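Local coordinates for protein Vlm2 (Streptomyces tsusimaensis, PDB 6ECB) that serves in valinomycin biosynthesis as part of a nonribosomal peptide synthetase, the piece modelled here being its thioesterase domain, at residues D23-P33 against G63-L75. Numbering follows the deposited sequence.
Sequences DPTAKLVRLNP and GFGEIHGVEAPGL
Asn32 OD1 is gripped by two N-H groups that come from opposite faces of its amide plane: Ile67 N, 2.9 Å from Asn32 OD1 and well above the plane, and Arg30 NE from the same segment as the asparagine. The other end of the amide gives a nearly straight bond (170°) from Asn32 ND2 to Gly65 O, 2.7 Å long and close to the amide's own plane. With CG tucked between backbone N and carbonyl carbon (chi1 72°), the side chain takes over from the backbone pairing beyond strand 27-30, bonding to the main chain of 65-67 through its amide; Ile67 CD1 packs against ND2. Cut back to alanine, this position would probably leave Ile67 N and Gly65 O without these partners and Arg30 NE without its acceptor, so that the guanidinium could turn more easily. Glu66 CG lies over one face of that guanidinium, 3.6 Å from Arg30 NH1; the Glu66 carboxylate brings its opposite charge nearby, but no N-H points at it and there is no salt bridge. Arg30 NH1 also gives a hydrogen bond to a water that is hydrogen-bonded to His68 NE2 as well.

Strand 27-30 is an edge strand of the sheet, antiparallel to 67-71 in an otherwise parallel alpha/beta-hydrolase core. Lys27-Glu71 and Val29-Gly69 are hydrogen-bonded pairs, with Val29 N 2.8 Å from Gly69 O, and Leu31 N extends the run to Ile67 O.

On the face carrying Leu28, Arg30, His68 and Val70, Arg30 CD lies over one face of the His68 ring (CH-pi, 4.1 Å to the centroid) and Leu28 CD2 over the opposite face, both offset toward the rim. Leu28 CD1 reaches Val70 CG2 at 3.9 Å, and helix 86-97 packs on both residues. Just before the edge strand, Ala26 CB presses on Val70 CG1 at 3.5 Å. The Glu71 carboxylate turns away to Tyr208 and to Val51 N.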
ATOM      1  N   ASP A  23       6.180  -0.008 -23.378  1.00 69.90           N
ATOM      2  CA  ASP A  23       7.467   0.425 -22.842  1.00 74.48           C
ATOM      3  C   ASP A  23       7.456   0.475 -21.303  1.00 61.60           C
ATOM      4  O   ASP A  23       8.278  -0.179 -20.661  1.00 61.76           O
ATOM      5  CB  ASP A  23       7.855   1.794 -23.415  1.00 67.13           C
ATOM      6  N   PRO A  24       6.537   1.241 -20.705  1.00 42.99           N
ATOM      7  CA  PRO A  24       6.574   1.411 -19.243  1.00 43.41           C
ATOM      8  C   PRO A  24       6.201   0.132 -18.515  1.00 32.42           C
ATOM      9  O   PRO A  24       5.308  -0.603 -18.933  1.00 33.00           O
ATOM     10  CB  PRO A  24       5.539   2.514 -18.990  1.00 47.38           C
ATOM     11  CG  PRO A  24       4.570   2.361 -20.102  1.00 57.36           C
ATOM     12  CD  PRO A  24       5.378   1.940 -21.293  1.00 47.97           C
ATOM     13  N   THR A  25       6.866  -0.112 -17.383  1.00 31.68           N
ATOM     14  CA  THR A  25       6.501  -1.235 -16.533  1.00 28.07           C
ATOM     15  C   THR A  25       6.625  -0.835 -15.079  1.00 27.76           C
ATOM     16  O   THR A  25       7.419   0.041 -14.722  1.00 29.46           O
ATOM     17  CB  THR A  25       7.390  -2.483 -16.736  1.00 36.74           C
ATOM     18  OG1 THR A  25       8.761  -2.114 -16.548  1.00 47.41           O
ATOM     19  CG2 THR A  25       7.181  -3.066 -18.127  1.00 47.26           C
ATOM     20  N   ALA A  26       5.829  -1.495 -14.253  1.00 24.41           N
ATOM     21  CA  ALA A  26       6.040  -1.425 -12.825  1.00 23.31           C
ATOM     22  C   ALA A  26       7.269  -2.247 -12.459  1.00 30.30           C
ATOM     23  O   ALA A  26       7.762  -3.059 -13.246  1.00 29.62           O
ATOM     24  CB  ALA A  26       4.817  -1.920 -12.080  1.00 22.02           C
ATOM     25  N   LYS A  27       7.758  -2.022 -11.246  1.00 24.49           N
ATOM     26  CA  LYS A  27       9.046  -2.521 -10.788  1.00 26.31           C
ATOM     27  C   LYS A  27       8.801  -3.294  -9.506  1.00 24.14           C
ATOM     28  O   LYS A  27       8.189  -2.765  -8.581  1.00 23.35           O
ATOM     29  CB  LYS A  27       9.983  -1.335 -10.552  1.00 34.95           C
ATOM     30  CG  LYS A  27      11.303  -1.607  -9.899  1.00 57.71           C
ATOM     31  CD  LYS A  27      12.117  -0.294  -9.813  1.00 60.58           C
ATOM     32  CE  LYS A  27      13.349  -0.434  -8.930  1.00 69.71           C
ATOM     33  NZ  LYS A  27      14.230   0.774  -8.968  1.00 74.03           N
ATOM     34  N   LEU A  28       9.280  -4.531  -9.439  1.00 23.48           N
ATOM     35  CA  LEU A  28       9.188  -5.316  -8.217  1.00 23.09           C
ATOM     36  C   LEU A  28      10.391  -4.995  -7.330  1.00 23.90           C
ATOM     37  O   LEU A  28      11.537  -5.153  -7.765  1.00 26.50           O
ATOM     38  CB  LEU A  28       9.152  -6.789  -8.601  1.00 29.10           C
ATOM     39  CG  LEU A  28       8.604  -7.783  -7.607  1.00 29.55           C
ATOM     40  CD1 LEU A  28       7.173  -7.446  -7.247  1.00 24.87           C
ATOM     41  CD2 LEU A  28       8.701  -9.171  -8.211  1.00 38.89           C
ATOM     42  N   VAL A  29      10.141  -4.531  -6.108  1.00 20.76           N
ATOM     43  CA  VAL A  29      11.195  -4.117  -5.177  1.00 21.93           C
ATOM     44  C   VAL A  29      11.187  -5.038  -3.960  1.00 23.26           C
ATOM     45  O   VAL A  29      10.147  -5.219  -3.324  1.00 24.83           O
ATOM     46  CB  VAL A  29      10.991  -2.663  -4.725  1.00 24.56           C
ATOM     47  CG1 VAL A  29      12.068  -2.277  -3.722  1.00 39.50           C
ATOM     48  CG2 VAL A  29      11.018  -1.736  -5.928  1.00 24.68           C
ATOM     49  N   ARG A  30      12.346  -5.595  -3.622  1.00 23.32           N
ATOM     50  CA  ARG A  30      12.469  -6.414  -2.418  1.00 20.46           C
ATOM     51  C   ARG A  30      12.538  -5.519  -1.189  1.00 24.97           C
ATOM     52  O   ARG A  30      13.375  -4.614  -1.116  1.00 28.97           O
ATOM     53  CB  ARG A  30      13.721  -7.285  -2.521  1.00 26.95           C
ATOM     54  CG  ARG A  30      13.924  -8.248  -1.356  1.00 39.33           C
ATOM     55  CD  ARG A  30      12.816  -9.317  -1.246  1.00 30.84           C
ATOM     56  NE  ARG A  30      13.095 -10.226  -0.141  1.00 41.64           N
ATOM     57  CZ  ARG A  30      13.774 -11.365  -0.269  1.00 46.44           C
ATOM     58  NH1 ARG A  30      14.203 -11.754  -1.468  1.00 45.21           N
ATOM     59  NH2 ARG A  30      14.009 -12.124   0.800  1.00 53.22           N
ATOM     60  N   LEU A  31      11.668  -5.778  -0.215  1.00 22.28           N
ATOM     61  CA  LEU A  31      11.556  -4.932   0.963  1.00 20.74           C
ATOM     62  C   LEU A  31      12.202  -5.520   2.200  1.00 29.93           C
ATOM     63  O   LEU A  31      12.309  -4.804   3.199  1.00 33.27           O
ATOM     64  CB  LEU A  31      10.099  -4.642   1.299  1.00 22.48           C
ATOM     65  CG  LEU A  31       9.293  -3.980   0.180  1.00 25.82           C
ATOM     66  CD1 LEU A  31       7.866  -3.735   0.586  1.00 26.53           C
ATOM     67  CD2 LEU A  31       9.980  -2.676  -0.209  1.00 29.36           C
ATOM     68  N   ASN A  32      12.607  -6.782   2.183  1.00 26.51           N
ATOM     69  CA  ASN A  32      13.308  -7.368   3.321  1.00 31.01           C
ATOM     70  C   ASN A  32      14.523  -8.182   2.898  1.00 32.34           C
ATOM     71  O   ASN A  32      14.695  -8.496   1.721  1.00 53.47           O
ATOM     72  CB  ASN A  32      12.309  -8.224   4.129  1.00 33.28           C
ATOM     73  CG  ASN A  32      11.916  -9.510   3.425  1.00 32.18           C
ATOM     74  OD1 ASN A  32      11.933  -9.615   2.187  1.00 28.78           O
ATOM     75  ND2 ASN A  32      11.544 -10.511   4.221  1.00 30.06           N
ATOM     76  N   PRO A  33      15.426  -8.536   3.848  1.00 63.57           N
ATOM     77  CA  PRO A  33      16.618  -9.347   3.525  1.00 62.19           C
ATOM     78  C   PRO A  33      16.308 -10.772   3.079  1.00 70.43           C
ATOM     79  O   PRO A  33      15.404 -11.388   3.644  1.00 68.20           O
ATOM     80  CB  PRO A  33      17.406  -9.365   4.841  1.00 69.59           C
ATOM     81  CG  PRO A  33      16.467  -8.920   5.892  1.00 71.73           C
ATOM     82  CD  PRO A  33      15.456  -8.039   5.233  1.00 67.57           C
ATOM     83  N   GLY A  63       7.587 -13.767  10.232  1.00 24.33           N
ATOM     84  CA  GLY A  63       7.032 -15.038   9.812  1.00 27.48           C
ATOM     85  C   GLY A  63       6.936 -15.209   8.312  1.00 24.51           C
ATOM     86  O   GLY A  63       6.238 -16.116   7.835  1.00 24.79           O
ATOM     87  N   PHE A  64       7.627 -14.357   7.553  1.00 23.60           N
ATOM     88  CA  PHE A  64       7.505 -14.357   6.105  1.00 22.68           C
ATOM     89  C   PHE A  64       8.877 -14.494   5.470  1.00 24.11           C
ATOM     90  O   PHE A  64       9.906 -14.152   6.067  1.00 29.49           O
ATOM     91  CB  PHE A  64       6.797 -13.086   5.617  1.00 21.85           C
ATOM     92  CG  PHE A  64       5.374 -13.016   6.046  1.00 18.83           C
ATOM     93  CD1 PHE A  64       5.033 -12.571   7.314  1.00 21.13           C
ATOM     94  CD2 PHE A  64       4.372 -13.437   5.204  1.00 21.02           C
ATOM     95  CE1 PHE A  64       3.705 -12.538   7.725  1.00 19.50           C
ATOM     96  CE2 PHE A  64       3.051 -13.403   5.599  1.00 22.49           C
ATOM     97  CZ  PHE A  64       2.706 -12.948   6.849  1.00 20.15           C
ATOM     98  N   GLY A  65       8.883 -15.024   4.256  1.00 22.36           N
ATOM     99  CA  GLY A  65      10.109 -15.189   3.518  1.00 25.65           C
ATOM    100  C   GLY A  65      10.426 -13.941   2.716  1.00 30.16           C
ATOM    101  O   GLY A  65      11.067 -13.006   3.210  1.00 35.06           O
ATOM    102  N   GLU A  66       9.989 -13.918   1.467  1.00 26.87           N
ATOM    103  CA  GLU A  66      10.287 -12.810   0.568  1.00 24.13           C
ATOM    104  C   GLU A  66       9.143 -11.814   0.602  1.00 23.53           C
ATOM    105  O   GLU A  66       8.000 -12.173   0.298  1.00 24.11           O
ATOM    106  CB  GLU A  66      10.467 -13.324  -0.852  1.00 25.05           C
ATOM    107  CG  GLU A  66      11.625 -14.288  -1.002  1.00 31.58           C
ATOM    108  CD  GLU A  66      11.871 -14.659  -2.447  1.00 51.63           C
ATOM    109  OE1 GLU A  66      11.071 -14.252  -3.321  1.00 38.99           O
ATOM    110  OE2 GLU A  66      12.866 -15.356  -2.704  1.00 51.08           O
ATOM    111  N   ILE A  67       9.454 -10.569   0.928  1.00 19.68           N
ATOM    112  CA  ILE A  67       8.479  -9.487   0.900  1.00 19.32           C
ATOM    113  C   ILE A  67       8.877  -8.530  -0.207  1.00 21.23           C
ATOM    114  O   ILE A  67       9.985  -7.984  -0.191  1.00 23.05           O
ATOM    115  CB  ILE A  67       8.404  -8.753   2.239  1.00 21.12           C
ATOM    116  CG1 ILE A  67       8.036  -9.742   3.343  1.00 29.66           C
ATOM    117  CG2 ILE A  67       7.361  -7.666   2.166  1.00 22.61           C
ATOM    118  CD1 ILE A  67       8.327  -9.224   4.695  1.00 32.95           C
ATOM    119  N   HIS A  68       7.969  -8.322  -1.147  1.00 18.52           N
ATOM    120  CA  HIS A  68       8.161  -7.401  -2.249  1.00 18.26           C
ATOM    121  C   HIS A  68       7.084  -6.334  -2.211  1.00 18.81           C
ATOM    122  O   HIS A  68       5.990  -6.546  -1.685  1.00 18.24           O
ATOM    123  CB  HIS A  68       8.062  -8.084  -3.607  1.00 19.97           C
ATOM    124  CG  HIS A  68       9.160  -9.055  -3.874  1.00 22.62           C
ATOM    125  ND1 HIS A  68       9.044 -10.406  -3.620  1.00 24.00           N
ATOM    126  CD2 HIS A  68      10.392  -8.869  -4.396  1.00 24.50           C
ATOM    127  CE1 HIS A  68      10.160 -11.009  -3.991  1.00 24.85           C
ATOM    128  NE2 HIS A  68      10.998 -10.098  -4.453  1.00 26.82           N
ATOM    129  N   GLY A  69       7.385  -5.192  -2.821  1.00 20.45           N
ATOM    130  CA  GLY A  69       6.351  -4.248  -3.200  1.00 19.39           C
ATOM    131  C   GLY A  69       6.472  -3.929  -4.677  1.00 19.01           C
ATOM    132  O   GLY A  69       7.551  -4.001  -5.264  1.00 21.23           O
ATOM    133  N   VAL A  70       5.344  -3.579  -5.277  1.00 15.34           N
ATOM    134  CA  VAL A  70       5.337  -3.117  -6.656  1.00 16.40           C
ATOM    135  C   VAL A  70       5.373  -1.601  -6.653  1.00 20.54           C
ATOM    136  O   VAL A  70       4.516  -0.951  -6.054  1.00 20.91           O
ATOM    137  CB  VAL A  70       4.113  -3.623  -7.417  1.00 20.65           C
ATOM    138  CG1 VAL A  70       4.163  -3.100  -8.836  1.00 21.85           C
ATOM    139  CG2 VAL A  70       4.090  -5.130  -7.411  1.00 22.50           C
ATOM    140  N   GLU A  71       6.353  -1.058  -7.338  1.00 19.72           N
ATOM    141  CA  GLU A  71       6.498   0.369  -7.541  1.00 17.71           C
ATOM    142  C   GLU A  71       5.860   0.742  -8.879  1.00 20.27           C
ATOM    143  O   GLU A  71       6.102   0.082  -9.892  1.00 21.77           O
ATOM    144  CB  GLU A  71       7.978   0.707  -7.536  1.00 26.39           C
ATOM    145  CG  GLU A  71       8.278   2.120  -7.598  1.00 54.68           C
ATOM    146  CD  GLU A  71       8.709   2.696  -6.264  1.00 31.81           C
ATOM    147  OE1 GLU A  71       8.244   2.283  -5.167  1.00 30.22           O
ATOM    148  OE2 GLU A  71       9.510   3.605  -6.359  1.00 32.41           O
ATOM    149  N   ALA A  72       5.071   1.800  -8.878  1.00 21.82           N
ATOM    150  CA  ALA A  72       4.410   2.225 -10.108  1.00 23.38           C
ATOM    151  C   ALA A  72       5.439   2.594 -11.175  1.00 20.20           C
ATOM    152  O   ALA A  72       6.538   3.060 -10.868  1.00 21.97           O
ATOM    153  CB  ALA A  72       3.506   3.426  -9.838  1.00 23.04           C
ATOM    154  N   PRO A  73       5.080   2.472 -12.463  1.00 23.13           N
ATOM    155  CA  PRO A  73       5.959   3.000 -13.502  1.00 25.80           C
ATOM    156  C   PRO A  73       6.095   4.506 -13.368  1.00 24.58           C
ATOM    157  O   PRO A  73       5.185   5.185 -12.891  1.00 23.41           O
ATOM    158  CB  PRO A  73       5.248   2.614 -14.804  1.00 26.00           C
ATOM    159  CG  PRO A  73       3.872   2.384 -14.455  1.00 25.74           C
ATOM    160  CD  PRO A  73       3.833   1.927 -13.016  1.00 24.20           C
ATOM    161  N   GLY A  74       7.257   5.012 -13.780  1.00 24.73           N
ATOM    162  CA  GLY A  74       7.488   6.423 -14.004  1.00 23.49           C
ATOM    163  C   GLY A  74       8.011   7.186 -12.813  1.00 26.35           C
ATOM    164  O   GLY A  74       8.160   8.406 -12.899  1.00 28.79           O
ATOM    165  N   LEU A  75       8.274   6.510 -11.698  1.00 25.96           N
ATOM    166  CA  LEU A  75       8.847   7.160 -10.526  1.00 26.27           C
ATOM    167  C   LEU A  75      10.374   7.246 -10.574  1.00 36.10           C
ATOM    168  O   LEU A  75      10.944   8.036  -9.817  1.00 31.40           O
ATOM    169  CB  LEU A  75       8.395   6.433  -9.254  1.00 30.24           C
ATOM    170  CG  LEU A  75       6.893   6.447  -8.922  1.00 28.29           C
ATOM    171  CD1 LEU A  75       6.603   5.722  -7.626  1.00 25.74           C
ATOM    172  CD2 LEU A  75       6.292   7.847  -8.847  1.00 25.49           C
TER
HETATM  173  O   HOH W   1      13.972 -10.926  -4.023  1.00 46.04           O